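Local coordinates for protein 1-deoxy-D-xylulose 5-phosphate reductoisomerase (Zymomonas mobilis, PDB 1R0K) that catalyses the NADPH-dependent rearrangement and reduction of 1-deoxy-D-xylulose 5-phosphate to 2-C-methyl-D-erythritol 4-phosphate in isoprenoid biosynthesis, at residues 49-62 / 72-86. Numbering follows the deposited sequence.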
ATOM      1  N   ALA B  49      -3.380  35.239  -7.372  1.00 22.96           N
ATOM      2  CA  ALA B  49      -4.650  35.482  -8.044  1.00 22.38           C
ATOM      3  C   ALA B  49      -4.431  35.981  -9.469  1.00 23.05           C
ATOM      4  O   ALA B  49      -5.068  35.505 -10.411  1.00 22.92           O
ATOM      5  CB  ALA B  49      -5.467  36.499  -7.252  1.00 21.59           C
ATOM      6  N   LYS B  50      -3.527  36.943  -9.623  1.00 22.66           N
ATOM      7  CA  LYS B  50      -3.241  37.500 -10.937  1.00 23.75           C
ATOM      8  C   LYS B  50      -2.577  36.480 -11.859  1.00 23.57           C
ATOM      9  O   LYS B  50      -2.886  36.421 -13.046  1.00 24.42           O
ATOM     10  CB  LYS B  50      -2.365  38.751 -10.798  1.00 25.71           C
ATOM     11  CG  LYS B  50      -3.105  39.922 -10.166  1.00 28.42           C
ATOM     12  CD  LYS B  50      -2.290  41.202 -10.177  1.00 29.69           C
ATOM     13  CE  LYS B  50      -1.121  41.135  -9.223  1.00 30.11           C
ATOM     14  NZ  LYS B  50      -0.400  42.436  -9.210  1.00 35.28           N
ATOM     15  N   ARG B  51      -1.674  35.675 -11.310  1.00 23.02           N
ATOM     16  CA  ARG B  51      -0.989  34.658 -12.100  1.00 24.78           C
ATOM     17  C   ARG B  51      -1.978  33.654 -12.673  1.00 25.59           C
ATOM     18  O   ARG B  51      -1.960  33.362 -13.870  1.00 27.19           O
ATOM     19  CB  ARG B  51       0.015  33.884 -11.252  1.00 21.90           C
ATOM     20  CG  ARG B  51       1.182  34.675 -10.738  1.00 24.39           C
ATOM     21  CD  ARG B  51       2.298  33.723 -10.357  1.00 25.92           C
ATOM     22  NE  ARG B  51       1.870  32.712  -9.394  1.00 24.12           N
ATOM     23  CZ  ARG B  51       1.831  32.904  -8.080  1.00 24.05           C
ATOM     24  NH1 ARG B  51       1.427  31.929  -7.274  1.00 20.57           N
ATOM     25  NH2 ARG B  51       2.208  34.070  -7.568  1.00 24.45           N
ATOM     26  N   THR B  52      -2.833  33.123 -11.803  1.00 24.22           N
ATOM     27  CA  THR B  52      -3.822  32.124 -12.196  1.00 23.55           C
ATOM     28  C   THR B  52      -5.086  32.709 -12.804  1.00 23.44           C
ATOM     29  O   THR B  52      -6.021  31.974 -13.121  1.00 23.21           O
ATOM     30  CB  THR B  52      -4.228  31.260 -10.995  1.00 22.68           C
ATOM     31  OG1 THR B  52      -4.865  32.084 -10.010  1.00 22.48           O
ATOM     32  CG2 THR B  52      -2.995  30.599 -10.381  1.00 21.72           C
ATOM     33  N   ASN B  53      -5.114  34.028 -12.968  1.00 24.04           N
ATOM     34  CA  ASN B  53      -6.276  34.690 -13.547  1.00 25.09           C
ATOM     35  C   ASN B  53      -7.520  34.279 -12.760  1.00 24.70           C
ATOM     36  O   ASN B  53      -8.565  33.974 -13.339  1.00 23.26           O
ATOM     37  CB  ASN B  53      -6.428  34.280 -15.015  1.00 26.61           C
ATOM     38  CG  ASN B  53      -7.472  35.099 -15.747  1.00 29.88           C
ATOM     39  OD1 ASN B  53      -7.907  34.734 -16.840  1.00 32.49           O
ATOM     40  ND2 ASN B  53      -7.874  36.218 -15.155  1.00 31.14           N
ATOM     41  N   ALA B  54      -7.390  34.260 -11.438  1.00 24.14           N
ATOM     42  CA  ALA B  54      -8.492  33.882 -10.562  1.00 24.92           C
ATOM     43  C   ALA B  54      -9.648  34.857 -10.723  1.00 24.93           C
ATOM     44  O   ALA B  54      -9.444  36.029 -11.042  1.00 24.62           O
ATOM     45  CB  ALA B  54      -8.024  33.858  -9.111  1.00 23.29           C
ATOM     46  N   LYS B  55     -10.864  34.371 -10.499  1.00 24.81           N
ATOM     47  CA  LYS B  55     -12.040  35.218 -10.623  1.00 24.61           C
ATOM     48  C   LYS B  55     -12.195  36.113  -9.404  1.00 22.16           C
ATOM     49  O   LYS B  55     -12.685  37.234  -9.502  1.00 23.20           O
ATOM     50  CB  LYS B  55     -13.297  34.362 -10.802  1.00 27.57           C
ATOM     51  CG  LYS B  55     -14.567  35.183 -10.953  1.00 32.33           C
ATOM     52  CD  LYS B  55     -15.788  34.304 -11.148  1.00 37.01           C
ATOM     53  CE  LYS B  55     -17.055  35.144 -11.224  1.00 38.47           C
ATOM     54  NZ  LYS B  55     -18.273  34.301 -11.378  1.00 41.55           N
ATOM     55  N   ARG B  56     -11.762  35.624  -8.251  1.00 20.15           N
ATOM     56  CA  ARG B  56     -11.882  36.407  -7.031  1.00 18.74           C
ATOM     57  C   ARG B  56     -10.809  36.058  -6.015  1.00 17.39           C
ATOM     58  O   ARG B  56     -10.376  34.911  -5.930  1.00 17.27           O
ATOM     59  CB  ARG B  56     -13.263  36.181  -6.412  1.00 19.74           C
ATOM     60  CG  ARG B  56     -13.518  36.979  -5.141  1.00 19.47           C
ATOM     61  CD  ARG B  56     -14.902  36.679  -4.591  1.00 20.09           C
ATOM     62  NE  ARG B  56     -15.937  36.892  -5.597  1.00 17.94           N
ATOM     63  CZ  ARG B  56     -17.226  36.635  -5.410  1.00 20.53           C
ATOM     64  NH1 ARG B  56     -17.648  36.156  -4.246  1.00 17.80           N
ATOM     65  NH2 ARG B  56     -18.093  36.848  -6.393  1.00 20.82           N
ATOM     66  N   ALA B  57     -10.386  37.059  -5.252  1.00 16.90           N
ATOM     67  CA  ALA B  57      -9.386  36.885  -4.207  1.00 16.75           C
ATOM     68  C   ALA B  57      -9.981  37.458  -2.929  1.00 18.93           C
ATOM     69  O   ALA B  57     -10.490  38.579  -2.918  1.00 17.63           O
ATOM     70  CB  ALA B  57      -8.106  37.623  -4.567  1.00 19.65           C
ATOM     71  N   VAL B  58      -9.919  36.694  -1.847  1.00 18.90           N
ATOM     72  CA  VAL B  58     -10.482  37.160  -0.593  1.00 17.56           C
ATOM     73  C   VAL B  58      -9.459  37.205   0.521  1.00 19.22           C
ATOM     74  O   VAL B  58      -8.764  36.224   0.784  1.00 18.09           O
ATOM     75  CB  VAL B  58     -11.650  36.262  -0.140  1.00 16.35           C
ATOM     76  CG1 VAL B  58     -12.336  36.869   1.074  1.00 17.78           C
ATOM     77  CG2 VAL B  58     -12.642  36.083  -1.272  1.00 17.06           C
ATOM     78  N   ILE B  59      -9.356  38.360   1.168  1.00 19.62           N
ATOM     79  CA  ILE B  59      -8.448  38.505   2.289  1.00 20.46           C
ATOM     80  C   ILE B  59      -9.350  38.446   3.525  1.00 21.23           C
ATOM     81  O   ILE B  59     -10.298  39.216   3.654  1.00 22.14           O
ATOM     82  CB  ILE B  59      -7.666  39.844   2.211  1.00 20.71           C
ATOM     83  CG1 ILE B  59      -6.547  39.850   3.253  1.00 19.20           C
ATOM     84  CG2 ILE B  59      -8.610  41.028   2.392  1.00 20.80           C
ATOM     85  CD1 ILE B  59      -5.475  38.818   2.989  1.00 17.97           C
ATOM     86  N   ALA B  60      -9.071  37.501   4.416  1.00 21.58           N
ATOM     87  CA  ALA B  60      -9.874  37.307   5.618  1.00 22.93           C
ATOM     88  C   ALA B  60     -10.003  38.545   6.497  1.00 24.51           C
ATOM     89  O   ALA B  60     -11.087  38.866   6.980  1.00 23.40           O
ATOM     90  CB  ALA B  60      -9.306  36.151   6.434  1.00 20.77           C
ATOM     91  N   ASP B  61      -8.888  39.230   6.706  1.00 26.01           N
ATOM     92  CA  ASP B  61      -8.864  40.418   7.545  1.00 28.15           C
ATOM     93  C   ASP B  61      -9.524  41.611   6.850  1.00 27.35           C
ATOM     94  O   ASP B  61      -9.000  42.136   5.868  1.00 26.71           O
ATOM     95  CB  ASP B  61      -7.414  40.751   7.897  1.00 31.80           C
ATOM     96  CG  ASP B  61      -7.304  41.664   9.090  1.00 35.99           C
ATOM     97  OD1 ASP B  61      -7.892  42.765   9.042  1.00 37.65           O
ATOM     98  OD2 ASP B  61      -6.632  41.279  10.073  1.00 37.88           O
ATOM     99  N   PRO B  62     -10.685  42.060   7.356  1.00 27.47           N
ATOM    100  CA  PRO B  62     -11.380  43.197   6.742  1.00 27.48           C
ATOM    101  C   PRO B  62     -10.499  44.437   6.681  1.00 27.28           C
ATOM    102  O   PRO B  62     -10.627  45.258   5.776  1.00 27.80           O
ATOM    103  CB  PRO B  62     -12.588  43.400   7.656  1.00 27.42           C
ATOM    104  CG  PRO B  62     -12.846  42.030   8.186  1.00 28.36           C
ATOM    105  CD  PRO B  62     -11.451  41.540   8.499  1.00 26.80           C
ATOM    106  N   LEU B  72      -4.751  44.473  -6.827  1.00 36.94           N
ATOM    107  CA  LEU B  72      -5.436  43.898  -7.978  1.00 36.21           C
ATOM    108  C   LEU B  72      -5.842  44.928  -9.026  1.00 36.97           C
ATOM    109  O   LEU B  72      -6.382  44.575 -10.074  1.00 36.19           O
ATOM    110  CB  LEU B  72      -6.676  43.128  -7.514  1.00 35.89           C
ATOM    111  CG  LEU B  72      -6.414  41.952  -6.568  1.00 34.26           C
ATOM    112  CD1 LEU B  72      -7.733  41.296  -6.184  1.00 33.87           C
ATOM    113  CD2 LEU B  72      -5.496  40.944  -7.246  1.00 32.78           C
ATOM    114  N   ALA B  73      -5.584  46.199  -8.746  1.00 37.54           N
ATOM    115  CA  ALA B  73      -5.933  47.253  -9.688  1.00 38.50           C
ATOM    116  C   ALA B  73      -5.301  46.971 -11.050  1.00 39.00           C
ATOM    117  O   ALA B  73      -4.114  46.651 -11.138  1.00 39.50           O
ATOM    118  CB  ALA B  73      -5.460  48.601  -9.159  1.00 39.04           C
ATOM    119  N   GLY B  74      -6.102  47.078 -12.107  1.00 38.78           N
ATOM    120  CA  GLY B  74      -5.595  46.837 -13.445  1.00 38.70           C
ATOM    121  C   GLY B  74      -5.868  45.437 -13.959  1.00 38.88           C
ATOM    122  O   GLY B  74      -5.782  45.182 -15.161  1.00 39.00           O
ATOM    123  N   SER B  75      -6.198  44.526 -13.048  1.00 38.58           N
ATOM    124  CA  SER B  75      -6.484  43.145 -13.419  1.00 37.67           C
ATOM    125  C   SER B  75      -7.986  42.905 -13.489  1.00 37.68           C
ATOM    126  O   SER B  75      -8.784  43.838 -13.373  1.00 38.09           O
ATOM    127  CB  SER B  75      -5.868  42.182 -12.400  1.00 37.48           C
ATOM    128  OG  SER B  75      -6.534  42.269 -11.150  1.00 35.38           O
ATOM    129  N   SER B  76      -8.362  41.647 -13.678  1.00 36.34           N
ATOM    130  CA  SER B  76      -9.763  41.269 -13.760  1.00 36.31           C
ATOM    131  C   SER B  76     -10.154  40.418 -12.557  1.00 34.91           C
ATOM    132  O   SER B  76     -11.203  39.776 -12.548  1.00 36.00           O
ATOM    133  CB  SER B  76     -10.020  40.503 -15.059  1.00 37.43           C
ATOM    134  OG  SER B  76      -9.039  39.499 -15.254  1.00 40.73           O
ATOM    135  N   VAL B  77      -9.299  40.422 -11.539  1.00 32.97           N
ATOM    136  CA  VAL B  77      -9.544  39.658 -10.324  1.00 31.00           C
ATOM    137  C   VAL B  77     -10.422  40.445  -9.355  1.00 31.24           C
ATOM    138  O   VAL B  77     -10.089  41.568  -8.976  1.00 31.06           O
ATOM    139  CB  VAL B  77      -8.228  39.318  -9.599  1.00 30.04           C
ATOM    140  CG1 VAL B  77      -8.524  38.499  -8.350  1.00 28.82           C
ATOM    141  CG2 VAL B  77      -7.297  38.558 -10.531  1.00 27.45           C
ATOM    142  N   GLU B  78     -11.543  39.849  -8.960  1.00 30.30           N
ATOM    143  CA  GLU B  78     -12.462  40.480  -8.020  1.00 30.44           C
ATOM    144  C   GLU B  78     -11.814  40.493  -6.643  1.00 28.93           C
ATOM    145  O   GLU B  78     -11.126  39.545  -6.264  1.00 29.35           O
ATOM    146  CB  GLU B  78     -13.777  39.701  -7.950  1.00 32.50           C
ATOM    147  CG  GLU B  78     -14.633  39.774  -9.205  1.00 35.60           C
ATOM    148  CD  GLU B  78     -15.778  38.773  -9.187  1.00 38.37           C
ATOM    149  OE1 GLU B  78     -16.463  38.663  -8.147  1.00 38.38           O
ATOM    150  OE2 GLU B  78     -16.001  38.101 -10.218  1.00 40.68           O
ATOM    151  N   ALA B  79     -12.034  41.568  -5.897  1.00 27.50           N
ATOM    152  CA  ALA B  79     -11.473  41.697  -4.558  1.00 24.63           C
ATOM    153  C   ALA B  79     -12.572  41.653  -3.503  1.00 23.51           C
ATOM    154  O   ALA B  79     -13.631  42.258  -3.671  1.00 23.77           O
ATOM    155  CB  ALA B  79     -10.696  42.994  -4.445  1.00 26.23           C
ATOM    156  N   ALA B  80     -12.322  40.926  -2.420  1.00 21.92           N
ATOM    157  CA  ALA B  80     -13.290  40.822  -1.335  1.00 21.36           C
ATOM    158  C   ALA B  80     -12.544  40.630  -0.025  1.00 21.09           C
ATOM    159  O   ALA B  80     -11.351  40.320  -0.023  1.00 21.45           O
ATOM    160  CB  ALA B  80     -14.244  39.656  -1.584  1.00 20.83           C
ATOM    161  N   ALA B  81     -13.239  40.826   1.089  1.00 20.62           N
ATOM    162  CA  ALA B  81     -12.615  40.676   2.400  1.00 21.73           C
ATOM    163  C   ALA B  81     -13.645  40.377   3.480  1.00 21.26           C
ATOM    164  O   ALA B  81     -14.839  40.612   3.294  1.00 21.20           O
ATOM    165  CB  ALA B  81     -11.845  41.949   2.754  1.00 22.41           C
ATOM    166  N   GLY B  82     -13.175  39.857   4.610  1.00 21.45           N
ATOM    167  CA  GLY B  82     -14.073  39.550   5.710  1.00 20.45           C
ATOM    168  C   GLY B  82     -14.475  38.092   5.787  1.00 21.29           C
ATOM    169  O   GLY B  82     -14.369  37.355   4.805  1.00 20.60           O
ATOM    170  N   ALA B  83     -14.954  37.684   6.960  1.00 20.65           N
ATOM    171  CA  ALA B  83     -15.375  36.308   7.197  1.00 19.63           C
ATOM    172  C   ALA B  83     -16.468  35.831   6.244  1.00 20.52           C
ATOM    173  O   ALA B  83     -16.377  34.730   5.687  1.00 18.67           O
ATOM    174  CB  ALA B  83     -15.844  36.152   8.643  1.00 20.70           C
ATOM    175  N   ASP B  84     -17.504  36.643   6.055  1.00 19.24           N
ATOM    176  CA  ASP B  84     -18.591  36.242   5.164  1.00 20.42           C
ATOM    177  C   ASP B  84     -18.089  36.022   3.738  1.00 18.45           C
ATOM    178  O   ASP B  84     -18.536  35.107   3.047  1.00 16.55           O
ATOM    179  CB  ASP B  84     -19.710  37.291   5.151  1.00 22.30           C
ATOM    180  CG  ASP B  84     -20.351  37.482   6.514  1.00 27.74           C
ATOM    181  OD1 ASP B  84     -20.474  36.490   7.264  1.00 25.66           O
ATOM    182  OD2 ASP B  84     -20.746  38.627   6.829  1.00 32.12           O
ATOM    183  N   ALA B  85     -17.162  36.870   3.305  1.00 17.94           N
ATOM    184  CA  ALA B  85     -16.606  36.778   1.957  1.00 17.45           C
ATOM    185  C   ALA B  85     -15.957  35.416   1.729  1.00 17.09           C
ATOM    186  O   ALA B  85     -16.001  34.875   0.619  1.00 16.65           O
ATOM    187  CB  ALA B  85     -15.588  37.892   1.730  1.00 16.03           C
ATOM    188  N   LEU B  86     -15.351  34.869   2.779  1.00 14.32           N
ATOM    189  CA  LEU B  86     -14.706  33.563   2.690  1.00 15.43           C
ATOM    190  C   LEU B  86     -15.754  32.503   2.394  1.00 14.43           C
ATOM    191  O   LEU B  86     -15.553  31.630   1.548  1.00 15.71           O
ATOM    192  CB  LEU B  86     -13.998  33.216   4.004  1.00 14.12           C
ATOM    193  CG  LEU B  86     -12.779  34.041   4.417  1.00 15.64           C
ATOM    194  CD1 LEU B  86     -12.295  33.557   5.785  1.00 13.37           C
ATOM    195  CD2 LEU B  86     -11.666  33.905   3.374  1.00 15.63           C
TER
HETATM  196  O   HOH W   1     -13.056  37.961 -12.149  1.00 33.80           O
HETATM  197  O   HOH W   2     -16.256  36.408  -1.711  1.00 21.31           O
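Val58 and Ala85 meet in a tightly packed part of this contact, CG1 of Val58 standing 3.5 Å from CB of Ala85, closer than carbon atoms usually pack. With CG1 anti to the backbone N (chi1 -173°), the valine sends this methyl under helix 83-90, where it also touches CD2 of Leu86, and leaves CG2 against CB of Ala80. On the other face of the sheet, CG2 of Ile59 presses on CB of Ala81 at 3.4 Å, and CG1 of Val77 touches the methyls of both Ala49 and Ala57. Strands 56-59 and 78-81 run parallel, and a ladder of backbone hydrogen bonds joins them from Glu78 N to Lys55 O as far as Gly82 N to Ile59 O. The solvent side is held by charge and water instead. Arg56 turns NE and NH2 onto one oxygen of Glu78, OE1, with NH2 at 3.0 Å on its syn side and NE coming from above the carboxylate plane; the two flat groups are 50° apart. Arg56 NH1 reaches the carbonyl O of Ala85 through a water, tying the strand to the first turn of the helix. A leucine in place of Arg56 would probably leave the Glu78 carboxylate without its mate and break this water bridge. Lys55 runs beside Glu78 but stays loose, its NZ 4.6 Å from OE2, while a second water links the carbonyl oxygens of Lys55 and Ser76. The two strands, with helix 65-72 between them, form a beta-alpha-beta unit of the Rossmann-like NADPH-binding domain. Strand 78-81 is the outermost on its side of the parallel sheet, strand 56-59 pairs next with strand 31-38, and helices 42-51 and 65-72 pack over the Ala57 and Ile59 face, across the sheet from helix 83-90.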